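Local coordinates for YerB protein (Bacillus subtilis, PDB 2PSB) that is of unknown function but is a putative membrane-anchored lipoprotein that interacts with PcrA, at residues A52-E57 with T293-V298; R66-F71 with E87-L92; M228-I233 with L286-G291. One frame throughout, in Å; residues are numbered along the deposited sequence.

Interaction 1 (A52-E57 with T293-V298); sequences ADIVIE and TWINIV
I54 to E57 and T293 to N296 form a parallel beta pair. I54 stands beside T293, V55 beside W294, I56 beside I295 and E57 beside N296. The two strand segments approach to 4.8 Å between axes, and their directions differ by 15°. Five backbone hydrogen bonds join them. T293 N gives to D53 O at 3.0 Å, and V55 N gives to T293 O at 3.1 Å. I295 N then gives to V55 O, E57 N to I295 O, and I297 N to E57 O. V55, W294, E57 and N296 share one face. V55 CG1 is anti to the backbone N (chi1 172°), which sets this methyl over the indole of W294. The result is a CH-pi contact, with V55 CG1 3.6 Å from the centroid of the six-membered ring and 9° off its normal. V55 CB also packs on W294 CE2, at 3.7 Å. E57 runs out in extended form, and its OE2 comes to the ring edge, 4.0 Å from W294 CZ3. The carboxylate is held from outside the pair: T65 bonds OE1, and R210 makes a salt bridge to OE2. That probably favours its charged form in this buried place. On the other face, I56 CG1 lies 3.9 Å from I295 CB, and I56 CG2 lies 3.7 Å from I297 CD1. On the other edge of strand 54-59, D53 and I54 both face I70 of the antiparallel strand 65-71, a classic beta bulge. The whole is characteristic of parallel pairing inside a mixed beta-sheet.

Interaction 2 (R66-F71 with E87-L92); sequences RFLAIF and EYFVTL
F89 sets its ring against R66 and L68, while L92 meets L68 one helical turn on. F89 CZ comes to 3.3 Å from the backbone O of R66, which lies at the ring edge, near the ring plane. F89 CE2 is 4.0 Å from R66 CB, so the base of the arginine side chain also borders the ring. The two side chains cross at about a right angle. L68 CB touches F89 CD1 at 3.6 Å. CG of L68 is anti to the backbone N (chi1 180°), and from it the methyl CD2 lies 3.6 Å from L92 CB. The contact between the segments is thus carried by apolar atoms and by one carbonyl oxygen, that of R66, at the ring edge. An alanine in place of F89 would probably open a gap beside L68 CB and R66 CB, and take away the ring edge that borders R66 O. Within the helix, Y88 CD2 sits over the centre of the F89 ring, 4.0 Å above its plane, which should limit how the ring can turn. E87 O accepts from both T91 N and T91 OG1, which ties down this helical turn. The strand and helix segments run 15° apart in direction, with axes 9.7 Å apart. Strand 65-71 pairs with strands 33-37 and 54-59, both antiparallel to it. F67 points away from the helix and meets W294 edge-to-face. L92 reaches on to I56 of strand 54-59. V90, turned from the strand, touches helix 107-114, so helix 87-94 is packed between that helix and the sheet.

Interaction 3 (M228-I233 with L286-G291); sequences MQNIFI and LPFVPG
N230 and V289 meet through a side chain whose CG lies beside the backbone N of N230 (chi1 -46°). This brings CG of N230 to the V289 backbone. F232 instead has CG anti to its backbone N (chi1 -173°), and its ring meets that of F288. The N230 amide faces the backbone of V289: its CG is 3.7 Å from V289 N and 3.8 Å from V289 O. CB of F288 lies 3.9 Å from N230 CG, so the amide also borders the base of this side chain. The aromatic side chains of F232 and F288 cross at about a right angle. F232 CD2 comes to the edge of the F288 ring, 4.0 Å from F288 CZ. Both rings also touch P279 of strand 276-281. At the other end, Q229 CB packs on V289 CG1 at 4.0 Å, and Q229 CG lies 3.8 Å from P290 O. The Q229 chain bends beyond CG, and its CD approaches G291 CA at 4.1 Å. G291 has backbone angles at which a CB would be jammed against P290 O, so glycine suits this turn of the chain. V289 also touches H262 and Q261. K292, just after the loop, pairs with Q229 through the backbone, and W294 pairs likewise with N230 and F232. The arrangement is plain packing of an irregular connecting loop against the start of strand 230-240, just before the chain enters the neighbouring parallel strand 293-298.

Overall arrangement
From the N terminus, the first contact segment the chain reaches is 52-57, one half of interaction 1. It turns into strand 65-71, antiparallel to the strand just left, and interaction 2 closes a short loop onto helix 87-94. Much later comes strand 230-240. Interaction 3 closes when the loop 286-291 returns to its beginning. The chain then runs into 293-298, which completes interaction 1 over a span of more than 230 residues. Interactions 2 and 3 therefore lie in series, both nested inside interaction 1. They do not touch, their centres being about 17 Å apart. Interaction 1 lies between and joins the N-terminal and C-terminal family regions.

Interaction 1 (A52-E57 with T293-V298)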
ATOM      1  N   ALA A  52       5.992   2.432   6.657  1.00 26.88           N
ATOM      2  CA  ALA A  52       5.472   1.263   5.935  1.00 23.25           C
ATOM      3  C   ALA A  52       6.510   0.621   5.026  1.00 22.32           C
ATOM      4  O   ALA A  52       7.249   1.314   4.320  1.00 23.10           O
ATOM      5  CB  ALA A  52       4.226   1.654   5.109  1.00 16.00           C
ATOM      6  N   ASP A  53       6.572  -0.707   5.034  1.00 21.58           N
ATOM      7  CA  ASP A  53       7.523  -1.406   4.184  1.00 21.74           C
ATOM      8  C   ASP A  53       7.022  -1.439   2.739  1.00 23.73           C
ATOM      9  O   ASP A  53       7.799  -1.275   1.795  1.00 22.20           O
ATOM     10  CB  ASP A  53       7.757  -2.828   4.697  1.00 23.48           C
ATOM     11  CG  ASP A  53       8.265  -2.860   6.134  1.00 25.32           C
ATOM     12  OD1 ASP A  53       8.921  -1.901   6.562  1.00 25.09           O
ATOM     13  OD2 ASP A  53       8.039  -3.863   6.832  1.00 26.39           O
ATOM     14  N   ILE A  54       5.715  -1.629   2.585  1.00 23.72           N
ATOM     15  CA  ILE A  54       5.068  -1.696   1.279  1.00 22.63           C
ATOM     16  C   ILE A  54       3.799  -0.878   1.297  1.00 23.08           C
ATOM     17  O   ILE A  54       3.012  -0.953   2.240  1.00 24.81           O
ATOM     18  CB  ILE A  54       4.644  -3.136   0.910  1.00 23.05           C
ATOM     19  CG1 ILE A  54       5.836  -4.081   0.991  1.00 22.82           C
ATOM     20  CG2 ILE A  54       4.027  -3.156  -0.494  1.00 17.97           C
ATOM     21  CD1 ILE A  54       5.422  -5.533   1.088  1.00 26.32           C
ATOM     22  N   VAL A  55       3.603  -0.092   0.250  1.00 22.68           N
ATOM     23  CA  VAL A  55       2.407   0.711   0.123  1.00 22.41           C
ATOM     24  C   VAL A  55       1.838   0.431  -1.262  1.00 23.10           C
ATOM     25  O   VAL A  55       2.565   0.478  -2.258  1.00 22.51           O
ATOM     26  CB  VAL A  55       2.707   2.214   0.263  1.00 24.48           C
ATOM     27  CG1 VAL A  55       1.436   3.016  -0.079  1.00 26.15           C
ATOM     28  CG2 VAL A  55       3.167   2.529   1.705  1.00 24.35           C
ATOM     29  N   ILE A  56       0.545   0.121  -1.322  1.00 22.93           N
ATOM     30  CA  ILE A  56      -0.099  -0.167  -2.596  1.00 22.86           C
ATOM     31  C   ILE A  56      -1.209   0.832  -2.890  1.00 24.17           C
ATOM     32  O   ILE A  56      -2.108   1.042  -2.084  1.00 24.15           O
ATOM     33  CB  ILE A  56      -0.660  -1.608  -2.630  1.00 22.36           C
ATOM     34  CG1 ILE A  56       0.469  -2.597  -2.315  1.00 22.05           C
ATOM     35  CG2 ILE A  56      -1.226  -1.930  -4.028  1.00 19.48           C
ATOM     36  CD1 ILE A  56       0.299  -3.364  -1.036  1.00 19.78           C
ATOM     37  N   GLU A  57      -1.121   1.464  -4.053  1.00 25.70           N
ATOM     38  CA  GLU A  57      -2.106   2.444  -4.472  1.00 27.52           C
ATOM     39  C   GLU A  57      -2.946   1.856  -5.591  1.00 29.18           C
ATOM     40  O   GLU A  57      -2.423   1.206  -6.494  1.00 29.82           O
ATOM     41  CB  GLU A  57      -1.397   3.728  -4.940  1.00 29.44           C
ATOM     42  CG  GLU A  57      -2.314   4.826  -5.483  1.00 30.94           C
ATOM     43  CD  GLU A  57      -1.549   6.094  -5.858  1.00 32.98           C
ATOM     44  OE1 GLU A  57      -2.202   7.146  -6.004  1.00 32.92           O
ATOM     45  OE2 GLU A  57      -0.301   6.041  -6.012  1.00 32.51           O
ATOM     46  N   THR A 293       9.054  -0.260  -0.747  1.00 26.16           N
ATOM     47  CA  THR A 293       8.498  -0.490  -2.081  1.00 26.31           C
ATOM     48  C   THR A 293       7.106   0.100  -2.227  1.00 26.00           C
ATOM     49  O   THR A 293       6.249  -0.065  -1.360  1.00 28.51           O
ATOM     50  CB  THR A 293       8.405  -2.001  -2.418  1.00 26.18           C
ATOM     51  OG1 THR A 293       9.717  -2.561  -2.470  1.00 28.56           O
ATOM     52  CG2 THR A 293       7.710  -2.219  -3.772  1.00 26.75           C
ATOM     53  N   TRP A 294       6.896   0.807  -3.329  1.00 26.43           N
ATOM     54  CA  TRP A 294       5.597   1.392  -3.634  1.00 26.22           C
ATOM     55  C   TRP A 294       5.055   0.741  -4.893  1.00 26.30           C
ATOM     56  O   TRP A 294       5.699   0.765  -5.945  1.00 26.07           O
ATOM     57  CB  TRP A 294       5.697   2.888  -3.855  1.00 25.06           C
ATOM     58  CG  TRP A 294       5.335   3.684  -2.649  1.00 28.62           C
ATOM     59  CD1 TRP A 294       6.060   3.795  -1.494  1.00 28.30           C
ATOM     60  CD2 TRP A 294       4.197   4.541  -2.492  1.00 25.20           C
ATOM     61  NE1 TRP A 294       5.452   4.676  -0.637  1.00 29.91           N
ATOM     62  CE2 TRP A 294       4.306   5.148  -1.221  1.00 25.69           C
ATOM     63  CE3 TRP A 294       3.095   4.855  -3.301  1.00 25.57           C
ATOM     64  CZ2 TRP A 294       3.358   6.057  -0.735  1.00 26.62           C
ATOM     65  CZ3 TRP A 294       2.151   5.754  -2.822  1.00 26.68           C
ATOM     66  CH2 TRP A 294       2.287   6.346  -1.548  1.00 25.57           C
ATOM     67  N   ILE A 295       3.871   0.157  -4.771  1.00 26.77           N
ATOM     68  CA  ILE A 295       3.214  -0.518  -5.882  1.00 26.70           C
ATOM     69  C   ILE A 295       2.030   0.301  -6.363  1.00 27.79           C
ATOM     70  O   ILE A 295       1.153   0.687  -5.576  1.00 26.67           O
ATOM     71  CB  ILE A 295       2.710  -1.930  -5.471  1.00 26.82           C
ATOM     72  CG1 ILE A 295       3.883  -2.767  -4.954  1.00 27.33           C
ATOM     73  CG2 ILE A 295       2.034  -2.619  -6.665  1.00 30.77           C
ATOM     74  CD1 ILE A 295       3.566  -4.200  -4.732  1.00 28.97           C
ATOM     75  N   ASN A 296       2.022   0.575  -7.663  1.00 27.53           N
ATOM     76  CA  ASN A 296       0.942   1.322  -8.288  1.00 27.84           C
ATOM     77  C   ASN A 296       0.166   0.446  -9.236  1.00 27.20           C
ATOM     78  O   ASN A 296       0.685   0.030 -10.269  1.00 28.65           O
ATOM     79  CB  ASN A 296       1.488   2.503  -9.075  1.00 27.72           C
ATOM     80  CG  ASN A 296       1.569   3.740  -8.255  1.00 25.28           C
ATOM     81  OD1 ASN A 296       0.571   4.433  -8.064  1.00 24.03           O
ATOM     82  ND2 ASN A 296       2.748   4.029  -7.745  1.00 22.30           N
ATOM     83  N   ILE A 297      -1.076   0.147  -8.888  1.00 25.28           N
ATOM     84  CA  ILE A 297      -1.889  -0.667  -9.765  1.00 24.08           C
ATOM     85  C   ILE A 297      -2.646   0.265 -10.716  1.00 25.94           C
ATOM     86  O   ILE A 297      -3.275   1.244 -10.295  1.00 23.68           O
ATOM     87  CB  ILE A 297      -2.860  -1.537  -8.952  1.00 22.94           C
ATOM     88  CG1 ILE A 297      -2.066  -2.649  -8.253  1.00 18.98           C
ATOM     89  CG2 ILE A 297      -3.954  -2.125  -9.870  1.00 21.10           C
ATOM     90  CD1 ILE A 297      -2.791  -3.289  -7.068  1.00 18.97           C
ATOM     91  N   VAL A 298      -2.554  -0.038 -12.005  1.00 27.28           N
ATOM     92  CA  VAL A 298      -3.218   0.765 -13.030  1.00 29.53           C
ATOM     93  C   VAL A 298      -4.016  -0.121 -13.978  1.00 31.20           C
ATOM     94  O   VAL A 298      -3.659  -1.272 -14.203  1.00 31.27           O
ATOM     95  CB  VAL A 298      -2.177   1.552 -13.886  1.00 28.96           C
ATOM     96  CG1 VAL A 298      -1.244   2.336 -12.981  1.00 27.50           C
ATOM     97  CG2 VAL A 298      -1.388   0.588 -14.768  1.00 25.86           C
TER

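Interaction 2 (R66-F71 with E87-L92)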
ATOM      1  N   ARG A  66      -6.583   4.914  -3.446  1.00 32.41           N
ATOM      2  CA  ARG A  66      -6.487   4.649  -2.022  1.00 31.39           C
ATOM      3  C   ARG A  66      -5.297   3.738  -1.788  1.00 28.79           C
ATOM      4  O   ARG A  66      -4.933   2.951  -2.659  1.00 26.79           O
ATOM      5  CB  ARG A  66      -7.783   3.992  -1.533  1.00 29.65           C
ATOM      6  CG  ARG A  66      -7.819   3.696  -0.051  1.00 27.49           C
ATOM      7  CD  ARG A  66      -9.148   4.129   0.527  1.00 28.53           C
ATOM      8  NE  ARG A  66     -10.256   3.519  -0.190  1.00 28.84           N
ATOM      9  CZ  ARG A  66     -11.463   4.069  -0.309  1.00 31.27           C
ATOM     10  NH1 ARG A  66     -12.416   3.433  -0.979  1.00 31.49           N
ATOM     11  NH2 ARG A  66     -11.714   5.257   0.217  1.00 33.57           N
ATOM     12  N   PHE A  67      -4.718   3.834  -0.599  1.00 28.48           N
ATOM     13  CA  PHE A  67      -3.542   3.054  -0.229  1.00 28.11           C
ATOM     14  C   PHE A  67      -3.804   1.900   0.733  1.00 26.34           C
ATOM     15  O   PHE A  67      -4.774   1.902   1.504  1.00 27.77           O
ATOM     16  CB  PHE A  67      -2.516   3.943   0.483  1.00 30.83           C
ATOM     17  CG  PHE A  67      -2.117   5.182  -0.274  1.00 30.42           C
ATOM     18  CD1 PHE A  67      -1.645   6.294   0.420  1.00 30.01           C
ATOM     19  CD2 PHE A  67      -2.202   5.242  -1.655  1.00 31.65           C
ATOM     20  CE1 PHE A  67      -1.266   7.457  -0.251  1.00 31.11           C
ATOM     21  CE2 PHE A  67      -1.831   6.395  -2.341  1.00 33.26           C
ATOM     22  CZ  PHE A  67      -1.361   7.508  -1.636  1.00 33.59           C
ATOM     23  N   LEU A  68      -2.906   0.925   0.678  1.00 24.72           N
ATOM     24  CA  LEU A  68      -2.886  -0.193   1.612  1.00 21.24           C
ATOM     25  C   LEU A  68      -1.430  -0.074   2.048  1.00 21.29           C
ATOM     26  O   LEU A  68      -0.526  -0.302   1.250  1.00 20.59           O
ATOM     27  CB  LEU A  68      -3.111  -1.553   0.951  1.00 19.23           C
ATOM     28  CG  LEU A  68      -3.067  -2.693   1.989  1.00 16.38           C
ATOM     29  CD1 LEU A  68      -4.270  -2.576   2.961  1.00 15.59           C
ATOM     30  CD2 LEU A  68      -3.075  -4.035   1.299  1.00 13.36           C
ATOM     31  N   ALA A  69      -1.214   0.358   3.285  1.00 18.85           N
ATOM     32  CA  ALA A  69       0.130   0.510   3.826  1.00 21.42           C
ATOM     33  C   ALA A  69       0.414  -0.674   4.735  1.00 21.64           C
ATOM     34  O   ALA A  69      -0.235  -0.858   5.771  1.00 22.26           O
ATOM     35  CB  ALA A  69       0.253   1.819   4.598  1.00 18.54           C
ATOM     36  N   ILE A  70       1.394  -1.477   4.331  1.00 20.33           N
ATOM     37  CA  ILE A  70       1.758  -2.668   5.074  1.00 19.27           C
ATOM     38  C   ILE A  70       2.998  -2.426   5.919  1.00 20.18           C
ATOM     39  O   ILE A  70       4.085  -2.159   5.395  1.00 20.01           O
ATOM     40  CB  ILE A  70       1.989  -3.846   4.096  1.00 20.27           C
ATOM     41  CG1 ILE A  70       0.737  -4.021   3.225  1.00 19.78           C
ATOM     42  CG2 ILE A  70       2.346  -5.124   4.856  1.00 16.49           C
ATOM     43  CD1 ILE A  70       0.788  -5.231   2.325  1.00 19.10           C
ATOM     44  N   PHE A  71       2.803  -2.509   7.236  1.00 21.97           N
ATOM     45  CA  PHE A  71       3.860  -2.313   8.227  1.00 19.71           C
ATOM     46  C   PHE A  71       4.280  -3.654   8.813  1.00 20.44           C
ATOM     47  O   PHE A  71       3.445  -4.534   9.039  1.00 25.79           O
ATOM     48  CB  PHE A  71       3.381  -1.430   9.380  1.00 19.42           C
ATOM     49  CG  PHE A  71       2.766  -0.132   8.954  1.00 20.13           C
ATOM     50  CD1 PHE A  71       1.448  -0.085   8.510  1.00 22.47           C
ATOM     51  CD2 PHE A  71       3.501   1.045   9.005  1.00 22.56           C
ATOM     52  CE1 PHE A  71       0.873   1.113   8.135  1.00 18.33           C
ATOM     53  CE2 PHE A  71       2.939   2.250   8.635  1.00 19.01           C
ATOM     54  CZ  PHE A  71       1.626   2.290   8.196  1.00 21.97           C
ATOM     55  N   GLU A  87     -12.440  -5.247  -1.895  1.00 36.80           N
ATOM     56  CA  GLU A  87     -12.031  -6.627  -2.078  1.00 36.46           C
ATOM     57  C   GLU A  87     -10.557  -6.768  -2.408  1.00 35.22           C
ATOM     58  O   GLU A  87      -9.838  -7.483  -1.709  1.00 35.11           O
ATOM     59  CB  GLU A  87     -12.860  -7.308  -3.173  1.00 38.82           C
ATOM     60  CG  GLU A  87     -14.239  -7.735  -2.718  1.00 43.72           C
ATOM     61  CD  GLU A  87     -15.343  -6.871  -3.284  1.00 47.76           C
ATOM     62  OE1 GLU A  87     -15.231  -5.625  -3.211  1.00 48.17           O
ATOM     63  OE2 GLU A  87     -16.333  -7.444  -3.790  1.00 50.12           O
ATOM     64  N   TYR A  88     -10.105  -6.092  -3.463  1.00 32.20           N
ATOM     65  CA  TYR A  88      -8.706  -6.179  -3.851  1.00 30.08           C
ATOM     66  C   TYR A  88      -7.743  -5.851  -2.709  1.00 30.21           C
ATOM     67  O   TYR A  88      -6.634  -6.371  -2.677  1.00 30.84           O
ATOM     68  CB  TYR A  88      -8.398  -5.309  -5.085  1.00 28.52           C
ATOM     69  CG  TYR A  88      -9.154  -4.008  -5.192  1.00 28.18           C
ATOM     70  CD1 TYR A  88     -10.425  -3.962  -5.780  1.00 29.58           C
ATOM     71  CD2 TYR A  88      -8.593  -2.818  -4.747  1.00 27.19           C
ATOM     72  CE1 TYR A  88     -11.105  -2.760  -5.928  1.00 28.36           C
ATOM     73  CE2 TYR A  88      -9.270  -1.608  -4.888  1.00 27.83           C
ATOM     74  CZ  TYR A  88     -10.525  -1.588  -5.485  1.00 29.55           C
ATOM     75  OH  TYR A  88     -11.200  -0.397  -5.657  1.00 26.98           O
ATOM     76  N   PHE A  89      -8.156  -5.003  -1.772  1.00 28.38           N
ATOM     77  CA  PHE A  89      -7.283  -4.686  -0.642  1.00 29.18           C
ATOM     78  C   PHE A  89      -7.232  -5.847   0.360  1.00 28.86           C
ATOM     79  O   PHE A  89      -6.189  -6.134   0.951  1.00 31.09           O
ATOM     80  CB  PHE A  89      -7.740  -3.395   0.056  1.00 29.36           C
ATOM     81  CG  PHE A  89      -7.389  -2.146  -0.703  1.00 28.44           C
ATOM     82  CD1 PHE A  89      -6.076  -1.916  -1.109  1.00 28.05           C
ATOM     83  CD2 PHE A  89      -8.364  -1.198  -1.015  1.00 29.30           C
ATOM     84  CE1 PHE A  89      -5.733  -0.761  -1.818  1.00 28.88           C
ATOM     85  CE2 PHE A  89      -8.038  -0.043  -1.719  1.00 28.15           C
ATOM     86  CZ  PHE A  89      -6.715   0.177  -2.122  1.00 29.55           C
ATOM     87  N   VAL A  90      -8.357  -6.522   0.552  1.00 27.34           N
ATOM     88  CA  VAL A  90      -8.389  -7.658   1.466  1.00 27.93           C
ATOM     89  C   VAL A  90      -7.436  -8.706   0.909  1.00 28.15           C
ATOM     90  O   VAL A  90      -6.622  -9.277   1.632  1.00 28.93           O
ATOM     91  CB  VAL A  90      -9.803  -8.272   1.566  1.00 26.77           C
ATOM     92  CG1 VAL A  90      -9.758  -9.534   2.414  1.00 25.74           C
ATOM     93  CG2 VAL A  90     -10.766  -7.269   2.166  1.00 26.35           C
ATOM     94  N   THR A  91      -7.531  -8.925  -0.395  1.00 28.25           N
ATOM     95  CA  THR A  91      -6.698  -9.897  -1.095  1.00 28.14           C
ATOM     96  C   THR A  91      -5.205  -9.555  -0.982  1.00 28.67           C
ATOM     97  O   THR A  91      -4.367 -10.433  -0.790  1.00 29.03           O
ATOM     98  CB  THR A  91      -7.093  -9.955  -2.588  1.00 29.28           C
ATOM     99  OG1 THR A  91      -8.492 -10.249  -2.694  1.00 30.92           O
ATOM    100  CG2 THR A  91      -6.298 -11.016  -3.323  1.00 26.49           C
ATOM    101  N   LEU A  92      -4.889  -8.272  -1.112  1.00 27.01           N
ATOM    102  CA  LEU A  92      -3.512  -7.810  -1.036  1.00 27.58           C
ATOM    103  C   LEU A  92      -2.977  -7.960   0.384  1.00 25.45           C
ATOM    104  O   LEU A  92      -1.850  -8.400   0.587  1.00 24.35           O
ATOM    105  CB  LEU A  92      -3.432  -6.345  -1.485  1.00 27.44           C
ATOM    106  CG  LEU A  92      -3.775  -6.097  -2.961  1.00 27.29           C
ATOM    107  CD1 LEU A  92      -3.912  -4.601  -3.221  1.00 25.66           C
ATOM    108  CD2 LEU A  92      -2.698  -6.709  -3.832  1.00 26.14           C
TER

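Interaction 3 (M228-I233 with L286-G291)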
HETATM    1  N   MSE A 228      11.269   5.576  -1.016  1.00 37.45           N
HETATM    2  CA  MSE A 228      11.196   4.150  -1.274  1.00 37.88           C
HETATM    3  C   MSE A 228      12.299   3.769  -2.266  1.00 35.87           C
HETATM    4  O   MSE A 228      12.895   4.642  -2.908  1.00 34.09           O
HETATM    5  CB  MSE A 228       9.801   3.762  -1.785  1.00 40.88           C
HETATM    6  CG  MSE A 228       9.393   4.290  -3.154  1.00 47.35           C
HETATM    7 SE   MSE A 228       8.603   6.074  -3.281  1.00 57.40          SE
HETATM    8  CE  MSE A 228       7.937   6.348  -1.483  1.00 54.03           C
ATOM      9  N   GLN A 229      12.594   2.478  -2.362  1.00 33.71           N
ATOM     10  CA  GLN A 229      13.650   2.014  -3.247  1.00 32.30           C
ATOM     11  C   GLN A 229      13.173   1.205  -4.445  1.00 32.51           C
ATOM     12  O   GLN A 229      13.986   0.764  -5.245  1.00 31.28           O
ATOM     13  CB  GLN A 229      14.676   1.205  -2.449  1.00 33.52           C
ATOM     14  CG  GLN A 229      15.624   2.054  -1.604  1.00 31.80           C
ATOM     15  CD  GLN A 229      14.966   2.655  -0.370  1.00 33.41           C
ATOM     16  OE1 GLN A 229      15.489   3.605   0.222  1.00 35.79           O
ATOM     17  NE2 GLN A 229      13.823   2.109   0.025  1.00 32.75           N
ATOM     18  N   ASN A 230      11.860   1.012  -4.556  1.00 31.82           N
ATOM     19  CA  ASN A 230      11.277   0.269  -5.674  1.00 30.80           C
ATOM     20  C   ASN A 230       9.914   0.831  -6.075  1.00 30.31           C
ATOM     21  O   ASN A 230       9.073   1.110  -5.216  1.00 32.37           O
ATOM     22  CB  ASN A 230      11.080  -1.228  -5.336  1.00 31.44           C
ATOM     23  CG  ASN A 230      12.298  -1.861  -4.670  1.00 30.85           C
ATOM     24  OD1 ASN A 230      12.545  -1.656  -3.486  1.00 32.65           O
ATOM     25  ND2 ASN A 230      13.055  -2.634  -5.431  1.00 28.49           N
ATOM     26  N   ILE A 231       9.705   1.019  -7.375  1.00 28.31           N
ATOM     27  CA  ILE A 231       8.424   1.485  -7.875  1.00 27.76           C
ATOM     28  C   ILE A 231       7.971   0.345  -8.792  1.00 30.28           C
ATOM     29  O   ILE A 231       8.621   0.031  -9.804  1.00 30.55           O
ATOM     30  CB  ILE A 231       8.502   2.785  -8.716  1.00 28.54           C
ATOM     31  CG1 ILE A 231       9.398   3.841  -8.050  1.00 28.80           C
ATOM     32  CG2 ILE A 231       7.087   3.323  -8.909  1.00 26.33           C
ATOM     33  CD1 ILE A 231       8.972   4.293  -6.664  1.00 27.69           C
ATOM     34  N   PHE A 232       6.851  -0.266  -8.430  1.00 28.30           N
ATOM     35  CA  PHE A 232       6.312  -1.390  -9.157  1.00 28.91           C
ATOM     36  C   PHE A 232       4.932  -1.052  -9.717  1.00 31.31           C
ATOM     37  O   PHE A 232       3.939  -1.038  -8.978  1.00 33.51           O
ATOM     38  CB  PHE A 232       6.238  -2.581  -8.202  1.00 27.46           C
ATOM     39  CG  PHE A 232       5.840  -3.870  -8.856  1.00 27.42           C
ATOM     40  CD1 PHE A 232       5.944  -4.041 -10.237  1.00 24.72           C
ATOM     41  CD2 PHE A 232       5.404  -4.941  -8.079  1.00 27.60           C
ATOM     42  CE1 PHE A 232       5.618  -5.254 -10.824  1.00 25.57           C
ATOM     43  CE2 PHE A 232       5.077  -6.160  -8.663  1.00 28.46           C
ATOM     44  CZ  PHE A 232       5.187  -6.315 -10.042  1.00 26.72           C
ATOM     45  N   ILE A 233       4.879  -0.779 -11.018  1.00 31.75           N
ATOM     46  CA  ILE A 233       3.627  -0.429 -11.676  1.00 31.80           C
ATOM     47  C   ILE A 233       3.019  -1.701 -12.226  1.00 31.91           C
ATOM     48  O   ILE A 233       3.620  -2.371 -13.056  1.00 30.93           O
ATOM     49  CB  ILE A 233       3.875   0.613 -12.812  1.00 33.83           C
ATOM     50  CG1 ILE A 233       4.539   1.854 -12.206  1.00 33.41           C
ATOM     51  CG2 ILE A 233       2.554   0.988 -13.511  1.00 31.14           C
ATOM     52  CD1 ILE A 233       4.998   2.883 -13.210  1.00 38.60           C
ATOM     53  N   LEU A 286      11.776 -11.257 -10.582  1.00 33.03           N
ATOM     54  CA  LEU A 286      12.697 -10.137 -10.538  1.00 32.44           C
ATOM     55  C   LEU A 286      12.780  -9.778  -9.053  1.00 32.76           C
ATOM     56  O   LEU A 286      11.759  -9.697  -8.380  1.00 32.66           O
ATOM     57  CB  LEU A 286      12.137  -8.961 -11.334  1.00 31.74           C
ATOM     58  CG  LEU A 286      12.250  -9.135 -12.848  1.00 32.32           C
ATOM     59  CD1 LEU A 286      11.397  -8.098 -13.557  1.00 31.07           C
ATOM     60  CD2 LEU A 286      13.714  -9.018 -13.254  1.00 31.53           C
ATOM     61  N   PRO A 287      13.997  -9.597  -8.513  1.00 33.41           N
ATOM     62  CA  PRO A 287      14.092  -9.248  -7.090  1.00 33.36           C
ATOM     63  C   PRO A 287      13.904  -7.743  -6.839  1.00 33.74           C
ATOM     64  O   PRO A 287      13.932  -6.942  -7.773  1.00 33.82           O
ATOM     65  CB  PRO A 287      15.495  -9.719  -6.726  1.00 33.06           C
ATOM     66  CG  PRO A 287      16.260  -9.398  -7.958  1.00 29.61           C
ATOM     67  CD  PRO A 287      15.332  -9.880  -9.072  1.00 32.97           C
ATOM     68  N   PHE A 288      13.709  -7.376  -5.575  1.00 34.60           N
ATOM     69  CA  PHE A 288      13.561  -5.971  -5.185  1.00 32.00           C
ATOM     70  C   PHE A 288      14.847  -5.542  -4.498  1.00 33.19           C
ATOM     71  O   PHE A 288      15.585  -6.377  -3.956  1.00 31.51           O
ATOM     72  CB  PHE A 288      12.431  -5.753  -4.165  1.00 30.81           C
ATOM     73  CG  PHE A 288      11.043  -5.909  -4.714  1.00 30.06           C
ATOM     74  CD1 PHE A 288      10.703  -5.426  -5.977  1.00 30.86           C
ATOM     75  CD2 PHE A 288      10.052  -6.508  -3.941  1.00 30.65           C
ATOM     76  CE1 PHE A 288       9.385  -5.541  -6.458  1.00 29.20           C
ATOM     77  CE2 PHE A 288       8.736  -6.624  -4.411  1.00 30.96           C
ATOM     78  CZ  PHE A 288       8.403  -6.141  -5.668  1.00 26.91           C
ATOM     79  N   VAL A 289      15.099  -4.235  -4.519  1.00 32.71           N
ATOM     80  CA  VAL A 289      16.255  -3.633  -3.862  1.00 31.14           C
ATOM     81  C   VAL A 289      15.873  -3.503  -2.387  1.00 29.84           C
ATOM     82  O   VAL A 289      14.773  -3.067  -2.071  1.00 28.67           O
ATOM     83  CB  VAL A 289      16.523  -2.196  -4.400  1.00 33.83           C
ATOM     84  CG1 VAL A 289      17.448  -1.445  -3.449  1.00 32.52           C
ATOM     85  CG2 VAL A 289      17.120  -2.252  -5.807  1.00 31.26           C
ATOM     86  N   PRO A 290      16.775  -3.861  -1.463  1.00 32.58           N
ATOM     87  CA  PRO A 290      16.399  -3.728  -0.048  1.00 32.24           C
ATOM     88  C   PRO A 290      15.840  -2.331   0.282  1.00 31.50           C
ATOM     89  O   PRO A 290      16.403  -1.317  -0.124  1.00 30.55           O
ATOM     90  CB  PRO A 290      17.708  -4.013   0.686  1.00 31.84           C
ATOM     91  CG  PRO A 290      18.422  -4.954  -0.233  1.00 32.00           C
ATOM     92  CD  PRO A 290      18.151  -4.374  -1.608  1.00 31.65           C
ATOM     93  N   GLY A 291      14.721  -2.282   1.002  1.00 32.20           N
ATOM     94  CA  GLY A 291      14.134  -0.998   1.357  1.00 31.68           C
ATOM     95  C   GLY A 291      12.631  -0.934   1.152  1.00 31.61           C
ATOM     96  O   GLY A 291      11.963  -1.961   1.061  1.00 31.45           O
TER